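Beta-glucuronidase (PDB 6U7J) hydrolyses beta-D-glucuronides to release glucuronic acid, as a gut-microbial family 2 glycosyl hydrolase linked to the reactivation of estrogens. Local coordinates at residues 43-48 and 76-81; 87-92 and 188-193; 93-98 and 123-128; 107-112 and 135-140. All blocks are in the same frame, centred on the assembly; numbering follows the deposited sequence.

Contact 1: 43-48 and 76-81; sequences KWFEKP and WVWYER
This is a loop-on-strand aromatic contact between a loop and strand 76-85 of the sugar-binding domain. The short 3-10 segment 44-46 and Pro-48 lie over strand 76-81. Trp-44 and Trp-78 form a T-shaped pair, with planes at 66° and the Trp-44 six-membered ring 5.0 Å (centroids) from the Trp-78 five-membered ring. Trp-44 is the edge partner. Its CE3 sits above the Trp-78 face, 3.5 Å from Trp-78 CD1. Phe-45 runs alongside Trp-78, and its CD2 comes 4.1 Å from Trp-78 CH2. The strand belongs to the jelly-roll beta sandwich of family 2 glycosyl hydrolases, and the loop connects helix 38-41 to strand 53-57 of the same sheet. Phe-40 meets Trp-78 edge-to-face as well. Glu-80 extends from the strand toward the loop, its OE2 3.4 Å from Pro-48 CA. OE2 accepts from Leu-49 N, while OE1 takes a salt bridge from Arg-138 and a bond with Thr-140 OG1. A water lies 2.7 Å from Glu-80 OE1 and 2.9 Å from Lys-47 O. It can donate to each, although it cannot serve every nearby acceptor at once.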
# COMPACT_ATOMS: atom_id res chain seq x y z
N LYS B 43 -46.43 13.60 -0.47
CA LYS B 43 -47.14 12.47 -1.05
C LYS B 43 -46.57 12.09 -2.40
O LYS B 43 -47.29 11.94 -3.40
CB LYS B 43 -48.64 12.76 -1.11
CG LYS B 43 -49.17 13.13 0.28
CD LYS B 43 -50.59 12.65 0.56
CE LYS B 43 -51.25 13.55 1.59
NZ LYS B 43 -52.49 12.96 2.18
N TRP B 44 -45.24 11.91 -2.42
CA TRP B 44 -44.52 11.57 -3.64
C TRP B 44 -45.04 10.30 -4.26
O TRP B 44 -44.94 10.12 -5.48
CB TRP B 44 -43.02 11.42 -3.36
CG TRP B 44 -42.28 12.69 -3.27
CD1 TRP B 44 -42.77 13.95 -3.48
CD2 TRP B 44 -40.89 12.85 -2.95
NE1 TRP B 44 -41.78 14.88 -3.29
CE2 TRP B 44 -40.62 14.23 -2.96
CE3 TRP B 44 -39.86 11.95 -2.64
CZ2 TRP B 44 -39.34 14.74 -2.70
CZ3 TRP B 44 -38.60 12.46 -2.36
CH2 TRP B 44 -38.35 13.84 -2.40
N PHE B 45 -45.58 9.40 -3.44
CA PHE B 45 -46.08 8.11 -3.93
C PHE B 45 -47.32 8.22 -4.81
O PHE B 45 -47.67 7.24 -5.48
CB PHE B 45 -46.38 7.20 -2.74
CG PHE B 45 -47.30 7.83 -1.72
CD1 PHE B 45 -48.67 7.85 -1.91
CD2 PHE B 45 -46.78 8.40 -0.56
CE1 PHE B 45 -49.51 8.42 -0.98
CE2 PHE B 45 -47.61 8.97 0.38
CZ PHE B 45 -48.98 8.99 0.17
N GLU B 46 -48.01 9.36 -4.83
CA GLU B 46 -49.25 9.45 -5.59
C GLU B 46 -49.03 9.56 -7.10
O GLU B 46 -49.99 9.43 -7.86
CB GLU B 46 -50.08 10.64 -5.13
CG GLU B 46 -50.49 10.56 -3.67
CD GLU B 46 -51.58 11.56 -3.32
OE1 GLU B 46 -51.61 12.62 -3.97
OE2 GLU B 46 -52.38 11.26 -2.41
N LYS B 47 -47.80 9.78 -7.54
CA LYS B 47 -47.50 9.92 -8.95
C LYS B 47 -46.06 9.45 -9.17
O LYS B 47 -45.30 9.32 -8.20
CB LYS B 47 -47.70 11.37 -9.42
CG LYS B 47 -46.65 12.39 -8.94
CD LYS B 47 -46.83 12.81 -7.47
CE LYS B 47 -45.79 13.90 -7.05
NZ LYS B 47 -46.14 14.53 -5.72
N PRO B 48 -45.68 9.14 -10.41
CA PRO B 48 -44.30 8.67 -10.66
C PRO B 48 -43.25 9.63 -10.10
O PRO B 48 -43.43 10.85 -10.09
CB PRO B 48 -44.24 8.59 -12.18
CG PRO B 48 -45.65 8.21 -12.57
CD PRO B 48 -46.55 8.91 -11.57
N TRP B 76 -35.24 9.05 5.07
CA TRP B 76 -35.95 8.22 4.11
C TRP B 76 -35.47 8.49 2.69
O TRP B 76 -35.13 9.62 2.33
CB TRP B 76 -37.47 8.45 4.18
CG TRP B 76 -38.06 7.97 5.47
CD1 TRP B 76 -38.12 8.64 6.66
CD2 TRP B 76 -38.67 6.69 5.71
NE1 TRP B 76 -38.71 7.86 7.62
CE2 TRP B 76 -39.06 6.66 7.06
CE3 TRP B 76 -38.90 5.57 4.91
CZ2 TRP B 76 -39.70 5.55 7.63
CZ3 TRP B 76 -39.52 4.46 5.48
CH2 TRP B 76 -39.92 4.47 6.82
N VAL B 77 -35.50 7.44 1.87
CA VAL B 77 -35.29 7.54 0.44
C VAL B 77 -36.42 6.80 -0.26
O VAL B 77 -37.18 6.05 0.36
CB VAL B 77 -33.91 6.98 0.01
CG1 VAL B 77 -32.79 7.70 0.76
CG2 VAL B 77 -33.84 5.46 0.26
N TRP B 78 -36.49 6.99 -1.58
CA TRP B 78 -37.62 6.53 -2.38
C TRP B 78 -37.10 5.77 -3.59
O TRP B 78 -36.30 6.30 -4.38
CB TRP B 78 -38.48 7.72 -2.82
CG TRP B 78 -39.14 8.33 -1.64
CD1 TRP B 78 -38.61 9.24 -0.78
CD2 TRP B 78 -40.45 8.03 -1.16
NE1 TRP B 78 -39.52 9.54 0.22
CE2 TRP B 78 -40.66 8.80 0.01
CE3 TRP B 78 -41.47 7.17 -1.58
CZ2 TRP B 78 -41.85 8.76 0.74
CZ3 TRP B 78 -42.66 7.13 -0.86
CH2 TRP B 78 -42.83 7.92 0.29
N TYR B 79 -37.53 4.53 -3.73
CA TYR B 79 -37.26 3.70 -4.89
C TYR B 79 -38.54 3.52 -5.69
O TYR B 79 -39.64 3.46 -5.12
CB TYR B 79 -36.78 2.31 -4.50
CG TYR B 79 -35.38 2.16 -3.92
CD1 TYR B 79 -34.38 1.55 -4.66
CD2 TYR B 79 -35.09 2.58 -2.63
CE1 TYR B 79 -33.11 1.37 -4.14
CE2 TYR B 79 -33.81 2.40 -2.09
CZ TYR B 79 -32.83 1.80 -2.87
OH TYR B 79 -31.55 1.60 -2.37
N GLU B 80 -38.40 3.34 -7.00
CA GLU B 80 -39.57 3.07 -7.82
C GLU B 80 -39.18 2.27 -9.05
O GLU B 80 -38.12 2.50 -9.63
CB GLU B 80 -40.25 4.37 -8.26
CG GLU B 80 -41.48 4.17 -9.09
CD GLU B 80 -42.29 5.44 -9.18
OE1 GLU B 80 -43.17 5.64 -8.31
OE2 GLU B 80 -42.01 6.27 -10.08
N ARG B 81 -40.04 1.33 -9.43
CA ARG B 81 -39.93 0.68 -10.73
C ARG B 81 -41.30 0.19 -11.17
O ARG B 81 -42.28 0.25 -10.42
CB ARG B 81 -38.91 -0.48 -10.70
CG ARG B 81 -39.38 -1.72 -9.95
CD ARG B 81 -38.57 -2.93 -10.35
NE ARG B 81 -39.03 -3.48 -11.63
CZ ARG B 81 -38.35 -4.35 -12.37
NH1 ARG B 81 -37.15 -4.79 -11.98
NH2 ARG B 81 -38.86 -4.76 -13.51
O HOH W 1 -43.82 7.51 -6.47

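Contact 2: 87-92 and 188-193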
# COMPACT_ATOMS: atom_id res chain seq x y z
N ARG B 87 -50.89 -12.05 -18.58
CA ARG B 87 -52.20 -12.64 -18.76
C ARG B 87 -52.24 -14.06 -18.19
O ARG B 87 -53.20 -14.44 -17.52
CB ARG B 87 -52.58 -12.68 -20.24
CG ARG B 87 -53.26 -11.43 -20.74
CD ARG B 87 -53.82 -11.61 -22.14
NE ARG B 87 -52.80 -12.07 -23.07
CZ ARG B 87 -52.28 -11.32 -24.03
NH1 ARG B 87 -52.69 -10.06 -24.19
NH2 ARG B 87 -51.36 -11.83 -24.83
N LEU B 88 -51.18 -14.83 -18.43
CA LEU B 88 -51.15 -16.24 -18.05
C LEU B 88 -51.17 -16.47 -16.54
O LEU B 88 -51.30 -17.62 -16.11
CB LEU B 88 -49.93 -16.89 -18.68
CG LEU B 88 -50.02 -16.77 -20.20
CD1 LEU B 88 -48.78 -17.24 -20.89
CD2 LEU B 88 -51.24 -17.54 -20.71
N TRP B 89 -51.07 -15.42 -15.72
CA TRP B 89 -51.22 -15.53 -14.27
C TRP B 89 -52.62 -15.14 -13.81
O TRP B 89 -52.85 -15.01 -12.60
CB TRP B 89 -50.19 -14.64 -13.55
CG TRP B 89 -48.76 -15.14 -13.58
CD1 TRP B 89 -48.24 -16.06 -14.43
CD2 TRP B 89 -47.68 -14.74 -12.72
NE1 TRP B 89 -46.90 -16.26 -14.16
CE2 TRP B 89 -46.54 -15.46 -13.12
CE3 TRP B 89 -47.58 -13.83 -11.67
CZ2 TRP B 89 -45.30 -15.30 -12.48
CZ3 TRP B 89 -46.34 -13.67 -11.04
CH2 TRP B 89 -45.22 -14.41 -11.45
N LYS B 90 -53.55 -14.96 -14.75
CA LYS B 90 -54.91 -14.46 -14.56
C LYS B 90 -55.57 -14.83 -13.23
O LYS B 90 -56.01 -13.94 -12.49
CB LYS B 90 -55.79 -14.96 -15.71
CG LYS B 90 -57.17 -14.35 -15.75
CD LYS B 90 -57.88 -14.70 -17.05
CE LYS B 90 -58.48 -16.10 -16.98
NZ LYS B 90 -58.29 -16.86 -18.25
N ASP B 91 -55.67 -16.13 -12.93
CA ASP B 91 -56.41 -16.59 -11.77
C ASP B 91 -55.51 -17.11 -10.65
O ASP B 91 -55.95 -17.92 -9.83
CB ASP B 91 -57.40 -17.68 -12.19
CG ASP B 91 -58.54 -17.13 -13.01
OD1 ASP B 91 -59.23 -16.21 -12.52
OD2 ASP B 91 -58.74 -17.61 -14.14
N GLN B 92 -54.26 -16.66 -10.60
CA GLN B 92 -53.36 -17.18 -9.57
C GLN B 92 -53.33 -16.25 -8.36
O GLN B 92 -53.72 -15.08 -8.43
CB GLN B 92 -51.95 -17.37 -10.14
CG GLN B 92 -51.90 -18.20 -11.42
CD GLN B 92 -52.68 -19.51 -11.30
OE1 GLN B 92 -53.66 -19.73 -12.02
NE2 GLN B 92 -52.24 -20.38 -10.40
N VAL B 188 -36.01 -8.68 -4.78
CA VAL B 188 -37.45 -8.43 -4.80
C VAL B 188 -38.08 -9.41 -5.78
O VAL B 188 -37.59 -9.58 -6.90
CB VAL B 188 -37.77 -6.98 -5.19
CG1 VAL B 188 -39.31 -6.73 -5.15
CG2 VAL B 188 -37.05 -6.01 -4.30
N ARG B 189 -39.16 -10.06 -5.37
CA ARG B 189 -39.77 -11.12 -6.17
C ARG B 189 -41.28 -10.95 -6.19
O ARG B 189 -41.89 -10.67 -5.15
CB ARG B 189 -39.41 -12.51 -5.61
CG ARG B 189 -37.94 -12.72 -5.32
CD ARG B 189 -37.56 -14.20 -5.32
NE ARG B 189 -36.18 -14.42 -4.87
CZ ARG B 189 -35.33 -15.31 -5.38
NH1 ARG B 189 -35.69 -16.09 -6.40
NH2 ARG B 189 -34.11 -15.41 -4.88
N LEU B 190 -41.87 -11.08 -7.38
CA LEU B 190 -43.30 -11.31 -7.54
C LEU B 190 -43.48 -12.77 -7.91
O LEU B 190 -42.89 -13.24 -8.89
CB LEU B 190 -43.90 -10.40 -8.61
CG LEU B 190 -45.41 -10.57 -8.81
CD1 LEU B 190 -46.19 -9.87 -7.70
CD2 LEU B 190 -45.84 -10.06 -10.17
N TYR B 191 -44.28 -13.50 -7.14
CA TYR B 191 -44.44 -14.93 -7.40
C TYR B 191 -45.92 -15.33 -7.33
O TYR B 191 -46.72 -14.67 -6.67
CB TYR B 191 -43.59 -15.76 -6.43
CG TYR B 191 -44.03 -15.85 -4.98
CD1 TYR B 191 -44.93 -16.84 -4.55
CD2 TYR B 191 -43.46 -15.04 -4.01
CE1 TYR B 191 -45.29 -16.97 -3.22
CE2 TYR B 191 -43.80 -15.16 -2.67
CZ TYR B 191 -44.73 -16.13 -2.27
OH TYR B 191 -45.09 -16.26 -0.95
N CYS B 192 -46.26 -16.43 -8.00
CA CYS B 192 -47.63 -16.90 -8.05
C CYS B 192 -47.75 -18.31 -7.46
O CYS B 192 -46.78 -19.07 -7.41
CB CYS B 192 -48.21 -16.84 -9.50
SG CYS B 192 -47.53 -17.97 -10.73
N THR B 193 -48.94 -18.61 -6.93
CA THR B 193 -49.35 -19.93 -6.47
C THR B 193 -50.82 -20.14 -6.83
O THR B 193 -51.54 -19.19 -7.13
CB THR B 193 -49.20 -20.14 -4.96
OG1 THR B 193 -50.24 -19.44 -4.25
CG2 THR B 193 -47.81 -19.71 -4.42
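Trp-89 has CG anti to its carbonyl carbon (chi1 -73°), which swings the indole toward strand 188-193. Cys-192 holds SG in the crowded position between its backbone N and carbonyl carbon (chi1 68°), which places the sulfur over that indole. The result is a cysteine sulfur-aromatic contact within the jelly-roll sugar-binding domain. It joins the loop before strand 93-98 to the neighbouring strand 188-193. Cys-192 lies across one ring face along its whole side chain. SG is 3.8 Å from the centroid of the Trp-89 five-membered ring, and CB makes a CH-pi contact 3.9 Å from the centroid of the six-membered ring. The far end of the indole reaches Leu-190, with Trp-89 CZ3 3.7 Å from Leu-190 CD2. These two side chains run antiparallel past one another. The indole NE1 bonds to Gln-20 OE1 of the same chain. The loop closes in a type I turn, Trp-89 to Gln-92, and a second subunit packs here, its Leu-88 on Gln-92. At the last residue of the turn, Gln-92 CB rests 3.8 Å from Cys-192 CB. At the ring edge, near its plane, Leu-190 O lies 3.7 Å from Trp-89 CH2.

Contact 3: 93-98 and 123-128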
# COMPACT_ATOMS: atom_id res chain seq x y z
N ARG B 93 -52.91 -16.80 -7.24
CA ARG B 93 -52.52 -15.97 -6.11
C ARG B 93 -51.23 -15.23 -6.46
O ARG B 93 -50.29 -15.83 -6.98
CB ARG B 93 -52.33 -16.83 -4.86
CG ARG B 93 -52.08 -16.04 -3.59
CD ARG B 93 -52.11 -16.96 -2.38
NE ARG B 93 -51.28 -16.48 -1.28
CZ ARG B 93 -50.07 -16.95 -0.98
NH1 ARG B 93 -49.54 -17.92 -1.71
NH2 ARG B 93 -49.39 -16.45 0.05
N LEU B 94 -51.20 -13.92 -6.21
CA LEU B 94 -50.06 -13.06 -6.53
C LEU B 94 -49.48 -12.50 -5.24
O LEU B 94 -50.20 -11.89 -4.45
CB LEU B 94 -50.47 -11.91 -7.45
CG LEU B 94 -51.19 -12.25 -8.75
CD1 LEU B 94 -51.33 -10.99 -9.60
CD2 LEU B 94 -50.52 -13.35 -9.55
N VAL B 95 -48.17 -12.70 -5.04
CA VAL B 95 -47.49 -12.32 -3.81
C VAL B 95 -46.24 -11.51 -4.14
O VAL B 95 -45.41 -11.94 -4.96
CB VAL B 95 -47.13 -13.55 -2.95
CG1 VAL B 95 -46.47 -13.11 -1.64
CG2 VAL B 95 -48.37 -14.40 -2.67
N LEU B 96 -46.08 -10.37 -3.48
CA LEU B 96 -44.89 -9.52 -3.62
C LEU B 96 -43.98 -9.77 -2.43
O LEU B 96 -44.34 -9.44 -1.29
CB LEU B 96 -45.30 -8.06 -3.68
CG LEU B 96 -44.22 -7.10 -4.14
CD1 LEU B 96 -43.82 -7.44 -5.58
CD2 LEU B 96 -44.75 -5.66 -4.02
N ARG B 97 -42.79 -10.31 -2.68
CA ARG B 97 -41.85 -10.61 -1.61
C ARG B 97 -40.64 -9.70 -1.66
O ARG B 97 -40.01 -9.55 -2.71
CB ARG B 97 -41.38 -12.06 -1.66
CG ARG B 97 -40.29 -12.25 -0.64
CD ARG B 97 -39.90 -13.65 -0.47
NE ARG B 97 -40.94 -14.42 0.18
CZ ARG B 97 -40.69 -15.38 1.06
NH1 ARG B 97 -39.42 -15.62 1.40
NH2 ARG B 97 -41.69 -16.06 1.60
N PHE B 98 -40.29 -9.13 -0.51
CA PHE B 98 -39.01 -8.46 -0.30
C PHE B 98 -38.15 -9.34 0.60
O PHE B 98 -38.58 -9.72 1.69
CB PHE B 98 -39.21 -7.09 0.32
CG PHE B 98 -39.90 -6.11 -0.60
CD1 PHE B 98 -41.29 -6.08 -0.68
CD2 PHE B 98 -39.16 -5.24 -1.39
CE1 PHE B 98 -41.92 -5.19 -1.53
CE2 PHE B 98 -39.78 -4.34 -2.23
CZ PHE B 98 -41.16 -4.32 -2.31
N PRO B 123 -37.31 -11.14 5.72
CA PRO B 123 -38.22 -10.89 4.59
C PRO B 123 -39.63 -10.53 5.04
O PRO B 123 -40.04 -10.74 6.18
CB PRO B 123 -38.22 -12.22 3.85
CG PRO B 123 -37.99 -13.24 4.92
CD PRO B 123 -37.02 -12.57 5.88
N PHE B 124 -40.38 -9.97 4.09
CA PHE B 124 -41.81 -9.74 4.27
C PHE B 124 -42.47 -9.80 2.91
O PHE B 124 -41.81 -9.76 1.87
CB PHE B 124 -42.08 -8.40 4.98
CG PHE B 124 -41.52 -7.19 4.26
CD1 PHE B 124 -40.18 -6.85 4.40
CD2 PHE B 124 -42.34 -6.38 3.49
CE1 PHE B 124 -39.66 -5.72 3.76
CE2 PHE B 124 -41.83 -5.25 2.84
CZ PHE B 124 -40.48 -4.92 2.97
N GLU B 125 -43.80 -9.93 2.91
CA GLU B 125 -44.49 -10.06 1.64
C GLU B 125 -45.90 -9.47 1.74
O GLU B 125 -46.40 -9.18 2.83
CB GLU B 125 -44.51 -11.53 1.16
CG GLU B 125 -45.15 -12.50 2.11
CD GLU B 125 -45.15 -13.94 1.58
OE1 GLU B 125 -44.25 -14.34 0.81
OE2 GLU B 125 -46.08 -14.68 1.94
N ALA B 126 -46.51 -9.28 0.58
CA ALA B 126 -47.86 -8.73 0.48
C ALA B 126 -48.60 -9.51 -0.59
O ALA B 126 -48.08 -9.70 -1.69
CB ALA B 126 -47.84 -7.24 0.12
N ASP B 127 -49.80 -9.99 -0.25
CA ASP B 127 -50.68 -10.61 -1.24
C ASP B 127 -51.28 -9.49 -2.08
O ASP B 127 -52.01 -8.65 -1.55
CB ASP B 127 -51.76 -11.43 -0.53
CG ASP B 127 -52.62 -12.25 -1.49
OD1 ASP B 127 -53.19 -11.69 -2.44
OD2 ASP B 127 -52.73 -13.48 -1.30
N VAL B 128 -50.97 -9.45 -3.37
CA VAL B 128 -51.50 -8.42 -4.25
C VAL B 128 -52.49 -8.99 -5.26
O VAL B 128 -52.74 -8.37 -6.30
CB VAL B 128 -50.37 -7.66 -4.97
CG1 VAL B 128 -49.48 -6.97 -3.98
CG2 VAL B 128 -49.60 -8.62 -5.86
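Glu-125 stands on strand 124-127 opposite Arg-97, a non-hydrogen-bonded pair of an antiparallel ladder. Its CG takes the crowded position between backbone N and carbonyl carbon (chi1 58°). CB lies 3.2 Å from Leu-96 O on the facing strand. From there the chain runs extended along Val-95, whose CG1 touches CG and then CD, the latter at 3.6 Å. At the tip, OE1 forms a salt bridge with Arg-97. NH2 of Arg-97 is 3.2 Å from Glu-125 OE1, and its NE makes a weak bond to the same oxygen. The oxygen lies near the guanidinium plane, yet the donor comes from above the carboxylate plane, 52° out of it. Tyr-191 OH also bonds to OE1, so one oxygen is gripped from two residues. Those bonds would be expected to stabilise its negative charge. OE2 stays beyond bridging distance of Arg-93. That arginine makes a salt bridge whose hydrogen bond from Arg-93 NE to Asp-127 OD2, 3.3 Å, is weak; its NH1 bonds to Thr-193 OG1, and Asp-127 OD1 to Thr-129 OG1.

The other face is apolar. Phe-98 CB sits over the Phe-124 ring, 3.9 Å from its centroid. The two rings are nearly parallel (14°) but slid apart. Between the strands, Leu-96 N bonds almost straight to Ala-126 O at 2.8 Å, and Phe-98 and Phe-124 exchange both backbone bonds. Leu-96 touches Leu-139, and Phe-98 touches Val-141. Val-95 and the charged pairs share one face, as in strands whose apolar face lines a sandwich core, here that of the family's jelly-roll sugar-binding domain.

Contact 4: 107-112 and 135-140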
# COMPACT_ATOMS: atom_id res chain seq x y z
N ILE B 107 -44.47 0.19 1.43
CA ILE B 107 -44.63 -0.33 0.07
C ILE B 107 -45.91 0.25 -0.52
O ILE B 107 -46.98 0.12 0.09
CB ILE B 107 -44.69 -1.86 0.07
CG1 ILE B 107 -43.52 -2.49 0.82
CG2 ILE B 107 -44.85 -2.38 -1.37
CD1 ILE B 107 -42.17 -1.88 0.52
N TYR B 108 -45.81 0.87 -1.70
CA TYR B 108 -46.96 1.40 -2.42
C TYR B 108 -47.08 0.68 -3.75
O TYR B 108 -46.07 0.39 -4.39
CB TYR B 108 -46.85 2.91 -2.68
CG TYR B 108 -46.63 3.77 -1.44
CD1 TYR B 108 -45.36 3.97 -0.92
CD2 TYR B 108 -47.71 4.39 -0.81
CE1 TYR B 108 -45.16 4.76 0.20
CE2 TYR B 108 -47.52 5.18 0.31
CZ TYR B 108 -46.24 5.37 0.80
OH TYR B 108 -46.05 6.15 1.92
N LEU B 109 -48.32 0.38 -4.14
CA LEU B 109 -48.62 -0.25 -5.42
C LEU B 109 -49.62 0.62 -6.16
O LEU B 109 -50.73 0.84 -5.67
CB LEU B 109 -49.16 -1.66 -5.23
CG LEU B 109 -49.70 -2.35 -6.48
CD1 LEU B 109 -48.59 -2.55 -7.49
CD2 LEU B 109 -50.37 -3.71 -6.16
N ASN B 110 -49.23 1.11 -7.33
CA ASN B 110 -50.06 2.01 -8.13
C ASN B 110 -50.54 3.20 -7.30
O ASN B 110 -51.68 3.65 -7.41
CB ASN B 110 -51.23 1.24 -8.75
CG ASN B 110 -50.75 0.17 -9.70
OD1 ASN B 110 -49.86 0.41 -10.51
ND2 ASN B 110 -51.30 -1.04 -9.59
N GLY B 111 -49.64 3.72 -6.45
CA GLY B 111 -49.94 4.88 -5.65
C GLY B 111 -50.64 4.61 -4.34
O GLY B 111 -50.91 5.57 -3.60
N LYS B 112 -50.90 3.35 -3.99
CA LYS B 112 -51.63 3.02 -2.77
C LYS B 112 -50.75 2.21 -1.83
O LYS B 112 -50.20 1.18 -2.24
CB LYS B 112 -52.91 2.24 -3.07
CG LYS B 112 -53.75 2.81 -4.21
CD LYS B 112 -54.87 1.82 -4.56
CE LYS B 112 -54.49 0.90 -5.75
NZ LYS B 112 -53.59 -0.28 -5.40
N GLY B 135 -50.82 -6.64 -16.87
CA GLY B 135 -49.92 -5.69 -17.49
C GLY B 135 -49.19 -4.83 -16.48
O GLY B 135 -48.86 -5.29 -15.39
N GLU B 136 -48.99 -3.56 -16.84
CA GLU B 136 -48.06 -2.68 -16.14
C GLU B 136 -48.58 -2.24 -14.78
O GLU B 136 -49.75 -1.88 -14.63
CB GLU B 136 -47.78 -1.46 -17.02
CG GLU B 136 -46.98 -0.38 -16.36
CD GLU B 136 -46.03 0.30 -17.33
OE1 GLU B 136 -45.18 -0.40 -17.93
OE2 GLU B 136 -46.13 1.54 -17.48
N ASN B 137 -47.70 -2.27 -13.78
CA ASN B 137 -47.95 -1.75 -12.44
C ASN B 137 -46.77 -0.87 -12.02
O ASN B 137 -45.66 -0.99 -12.55
CB ASN B 137 -48.15 -2.88 -11.41
CG ASN B 137 -49.44 -3.67 -11.65
OD1 ASN B 137 -50.43 -3.48 -10.95
ND2 ASN B 137 -49.42 -4.55 -12.65
N ARG B 138 -47.01 0.02 -11.05
CA ARG B 138 -45.97 0.88 -10.51
C ARG B 138 -45.71 0.50 -9.07
O ARG B 138 -46.65 0.41 -8.27
CB ARG B 138 -46.35 2.36 -10.60
CG ARG B 138 -45.28 3.31 -10.05
CD ARG B 138 -45.47 4.77 -10.53
NE ARG B 138 -46.75 5.31 -10.11
CZ ARG B 138 -46.98 5.85 -8.92
NH1 ARG B 138 -46.00 5.93 -8.03
NH2 ARG B 138 -48.19 6.29 -8.61
N LEU B 139 -44.44 0.27 -8.74
CA LEU B 139 -44.03 -0.16 -7.41
C LEU B 139 -43.13 0.92 -6.82
O LEU B 139 -42.09 1.24 -7.40
CB LEU B 139 -43.32 -1.52 -7.47
CG LEU B 139 -42.74 -2.03 -6.15
CD1 LEU B 139 -43.80 -2.07 -5.05
CD2 LEU B 139 -42.10 -3.41 -6.32
N THR B 140 -43.55 1.49 -5.69
CA THR B 140 -42.82 2.54 -5.01
C THR B 140 -42.50 2.06 -3.61
O THR B 140 -43.40 1.59 -2.90
CB THR B 140 -43.63 3.85 -4.95
OG1 THR B 140 -44.22 4.11 -6.24
CG2 THR B 140 -42.73 5.04 -4.54
O HOH W 2 -51.58 6.49 -9.35
O HOH W 3 -46.92 3.12 -6.56
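Asn-110 is gripped at three points by strand 135-140, at the tip of a beta hairpin in the jelly-roll sandwich. Its backbone N donates to Arg-138 O at 2.8 Å, almost straight (178°). Its side-chain OD1 takes Arg-138 N at 2.9 Å, from above the amide plane. Its ND2 gives a hydrogen to Asn-137 OD1, in plane and on a lone pair, again at 2.9 Å. Asn-110 thus continues the strand pairing past its end, its side-chain oxygen standing in for a backbone carbonyl. Tyr-108 and Thr-140 form the hydrogen-bonded pair before it, with both backbone bonds made. Leu-109 faces Leu-139 as a non-hydrogen-bonded pair.

The next shell sets the turn. Leu-109 to Lys-112 is a type I' turn joining strands 104-109 and 112-118, and Asn-110 and Gly-111 both have positive phi. Leu-109 O accepts from Lys-112 N and also from Lys-112 NZ. Asn-137 ND2 bonds to Asn-133 O, which fixes the amide that receives Asn-110. Further out, Glu-80 on strand 76-85 holds both Arg-138 NH1 and Thr-140 OG1, and Phe-45 stacks on Tyr-108. A water lies beside the turn, over one face of the Arg-138 guanidinium. It accepts from Gly-111 N at 2.8 Å and donates to Thr-140 OG1 at 2.9 Å and to Arg-138 O at 3.2 Å.

In the fold
From the N terminus, contact 1 is complete first. It closes the loop from the turn after helix 38-41 to strand 76-85. Contact 2 then opens at 87-92 and does not close until strand 188-193, so contacts 3 and 4 both fall within its span. Those two cross, since 107-112 comes between the segments of contact 3 and 123-128 between those of contact 4. Contacts 1 and 4 adjoin through the neighbouring strands 76-85 and 135-144. Contacts 2 and 3 adjoin through strands 188-193 and 93-98. Contacts 3 and 4 are strand pairings whose apolar faces pack on each other across the core; contacts 1 and 2 fix loops to strands of the same domain.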